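Local coordinates for protein levansucrase (Bacillus subtilis, PDB 1OYG) that is a levansucrase, an enzyme of the levansucrase/invertase family in the beta-fructosidase clan, at residues A255-G258 / S262-R265. Numbering follows the deposited sequence.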
ATOM      1  N   ALA A 255      -6.480  24.482   1.195  1.00  2.82           N
ATOM      2  CA  ALA A 255      -5.793  23.447   1.976  1.00  2.82           C
ATOM      3  C   ALA A 255      -5.084  22.415   1.097  1.00  2.69           C
ATOM      4  O   ALA A 255      -4.122  21.786   1.525  1.00  3.32           O
ATOM      5  CB  ALA A 255      -6.770  22.745   2.913  1.00  2.92           C
ATOM      6  N   TYR A 256      -5.570  22.239  -0.128  1.00  2.71           N
ATOM      7  CA  TYR A 256      -4.994  21.266  -1.052  1.00  2.36           C
ATOM      8  C   TYR A 256      -3.804  21.819  -1.825  1.00  2.45           C
ATOM      9  O   TYR A 256      -3.119  21.072  -2.506  1.00  2.35           O
ATOM     10  CB  TYR A 256      -6.066  20.788  -2.031  1.00  2.07           C
ATOM     11  CG  TYR A 256      -7.307  20.216  -1.371  1.00  2.00           C
ATOM     12  CD1 TYR A 256      -7.243  19.571  -0.135  1.00  2.00           C
ATOM     13  CD2 TYR A 256      -8.546  20.316  -1.990  1.00  2.00           C
ATOM     14  CE1 TYR A 256      -8.379  19.045   0.459  1.00  2.00           C
ATOM     15  CE2 TYR A 256      -9.690  19.795  -1.399  1.00  2.00           C
ATOM     16  CZ  TYR A 256      -9.597  19.161  -0.176  1.00  2.00           C
ATOM     17  OH  TYR A 256     -10.712  18.628   0.422  1.00  2.26           O
ATOM     18  N   TYR A 257      -3.570  23.121  -1.712  1.00  2.51           N
ATOM     19  CA  TYR A 257      -2.502  23.804  -2.437  1.00  2.75           C
ATOM     20  C   TYR A 257      -1.296  24.092  -1.546  1.00  3.22           C
ATOM     21  O   TYR A 257      -0.159  23.837  -1.933  1.00  3.36           O
ATOM     22  CB  TYR A 257      -3.043  25.106  -3.028  1.00  2.58           C
ATOM     23  CG  TYR A 257      -4.036  24.892  -4.150  1.00  2.23           C
ATOM     24  CD1 TYR A 257      -3.666  25.087  -5.474  1.00  2.53           C
ATOM     25  CD2 TYR A 257      -5.346  24.489  -3.887  1.00  2.03           C
ATOM     26  CE1 TYR A 257      -4.572  24.892  -6.512  1.00  2.78           C
ATOM     27  CE2 TYR A 257      -6.259  24.296  -4.918  1.00  2.73           C
ATOM     28  CZ  TYR A 257      -5.861  24.502  -6.230  1.00  2.50           C
ATOM     29  OH  TYR A 257      -6.751  24.315  -7.266  1.00  3.44           O
ATOM     30  N   GLY A 258      -1.548  24.628  -0.357  1.00  3.73           N
ATOM     31  CA  GLY A 258      -0.487  25.016   0.556  1.00  4.30           C
ATOM     32  C   GLY A 258       0.255  26.261   0.105  1.00  4.67           C
ATOM     33  O   GLY A 258      -0.179  26.955  -0.814  1.00  4.96           O
ATOM     34  N   SER A 262      -1.191  33.534  -2.765  1.00  3.08           N
ATOM     35  CA  SER A 262      -0.595  33.859  -4.060  1.00  3.30           C
ATOM     36  C   SER A 262      -0.373  32.589  -4.875  1.00  3.01           C
ATOM     37  O   SER A 262      -0.689  32.539  -6.064  1.00  2.78           O
ATOM     38  CB  SER A 262       0.738  34.590  -3.875  1.00  3.41           C
ATOM     39  OG  SER A 262       1.280  34.978  -5.125  1.00  5.56           O
ATOM     40  N   PHE A 263       0.166  31.561  -4.230  1.00  2.78           N
ATOM     41  CA  PHE A 263       0.385  30.288  -4.898  1.00  2.72           C
ATOM     42  C   PHE A 263      -0.943  29.654  -5.301  1.00  2.80           C
ATOM     43  O   PHE A 263      -1.066  29.143  -6.410  1.00  2.46           O
ATOM     44  CB  PHE A 263       1.185  29.320  -4.025  1.00  2.70           C
ATOM     45  CG  PHE A 263       1.263  27.939  -4.600  1.00  3.01           C
ATOM     46  CD1 PHE A 263       2.108  27.670  -5.669  1.00  3.56           C
ATOM     47  CD2 PHE A 263       0.452  26.923  -4.115  1.00  3.24           C
ATOM     48  CE1 PHE A 263       2.166  26.391  -6.219  1.00  3.85           C
ATOM     49  CE2 PHE A 263       0.498  25.650  -4.667  1.00  3.87           C
ATOM     50  CZ  PHE A 263       1.354  25.384  -5.716  1.00  3.70           C
ATOM     51  N   PHE A 264      -1.929  29.686  -4.408  1.00  2.70           N
ATOM     52  CA  PHE A 264      -3.249  29.134  -4.717  1.00  2.78           C
ATOM     53  C   PHE A 264      -3.838  29.786  -5.965  1.00  2.91           C
ATOM     54  O   PHE A 264      -4.341  29.103  -6.845  1.00  3.01           O
ATOM     55  CB  PHE A 264      -4.228  29.309  -3.549  1.00  2.72           C
ATOM     56  CG  PHE A 264      -5.673  29.190  -3.955  1.00  3.25           C
ATOM     57  CD1 PHE A 264      -6.234  27.945  -4.190  1.00  3.84           C
ATOM     58  CD2 PHE A 264      -6.461  30.324  -4.133  1.00  3.58           C
ATOM     59  CE1 PHE A 264      -7.562  27.823  -4.577  1.00  3.95           C
ATOM     60  CE2 PHE A 264      -7.788  30.210  -4.523  1.00  3.75           C
ATOM     61  CZ  PHE A 264      -8.341  28.954  -4.742  1.00  4.31           C
ATOM     62  N   ARG A 265      -3.783  31.110  -6.038  1.00  3.08           N
ATOM     63  CA  ARG A 265      -4.364  31.828  -7.173  1.00  3.52           C
ATOM     64  C   ARG A 265      -3.715  31.412  -8.487  1.00  3.63           C
ATOM     65  O   ARG A 265      -4.407  31.143  -9.468  1.00  3.72           O
ATOM     66  CB  ARG A 265      -4.232  33.337  -6.977  1.00  3.70           C
ATOM     67  CG  ARG A 265      -5.204  33.893  -5.959  1.00  4.86           C
ATOM     68  CD  ARG A 265      -5.119  35.400  -5.785  1.00  6.45           C
ATOM     69  NE  ARG A 265      -5.895  35.874  -4.641  1.00  7.68           N
ATOM     70  CZ  ARG A 265      -7.082  35.394  -4.285  1.00  8.82           C
TER
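Where a loop leads into helix 261-273, Tyr257 of the loop and Phe264 of the helix's first turn form a T-shaped aromatic pair that packs the incoming chain against the helix. Phe264 points the CD1 corner of its ring at the centre of the tyrosine face, 3.5 Å above that plane; the closest atoms are CD1 of Phe264 and CD2 of Tyr257, 3.6 Å apart. The centroids lie 4.9 Å from each other with the planes at 85°, so weakly positive C-H edges meet a pi cloud. With CG of Phe264 anti to the backbone N (chi1 161°), its ring leans off the helix flank to reach that face. Phenylalanine suits this buried site, where the edge needs no polar partner, whereas tyrosine adds a hydroxyl that reaches past the stack and hydrogen-bonds to Leu251 O.

The loop, which follows strand 230-238, thus packs on the helix it leads into, at the periphery of the five-bladed beta-propeller of this family; the centre of the contact lies about 28 Å from the centre of the chain. Helix 22-26 joins it: Phe263 sets its ring edge-to-face with that of His23 and touches Leu26. While Phe264 takes one face of the Tyr257 ring, Phe263 places CE2 at the edge, near the ring plane, 3.9 Å from CB of Tyr257. The same CE2 lies 3.3 Å from O of Tyr257, and CD2 of Phe263 approaches O of Gly258 at 3.4 Å. Gly258 turns the chain just ahead of the helix with a positive phi (72°), easily adopted by a residue with no CB.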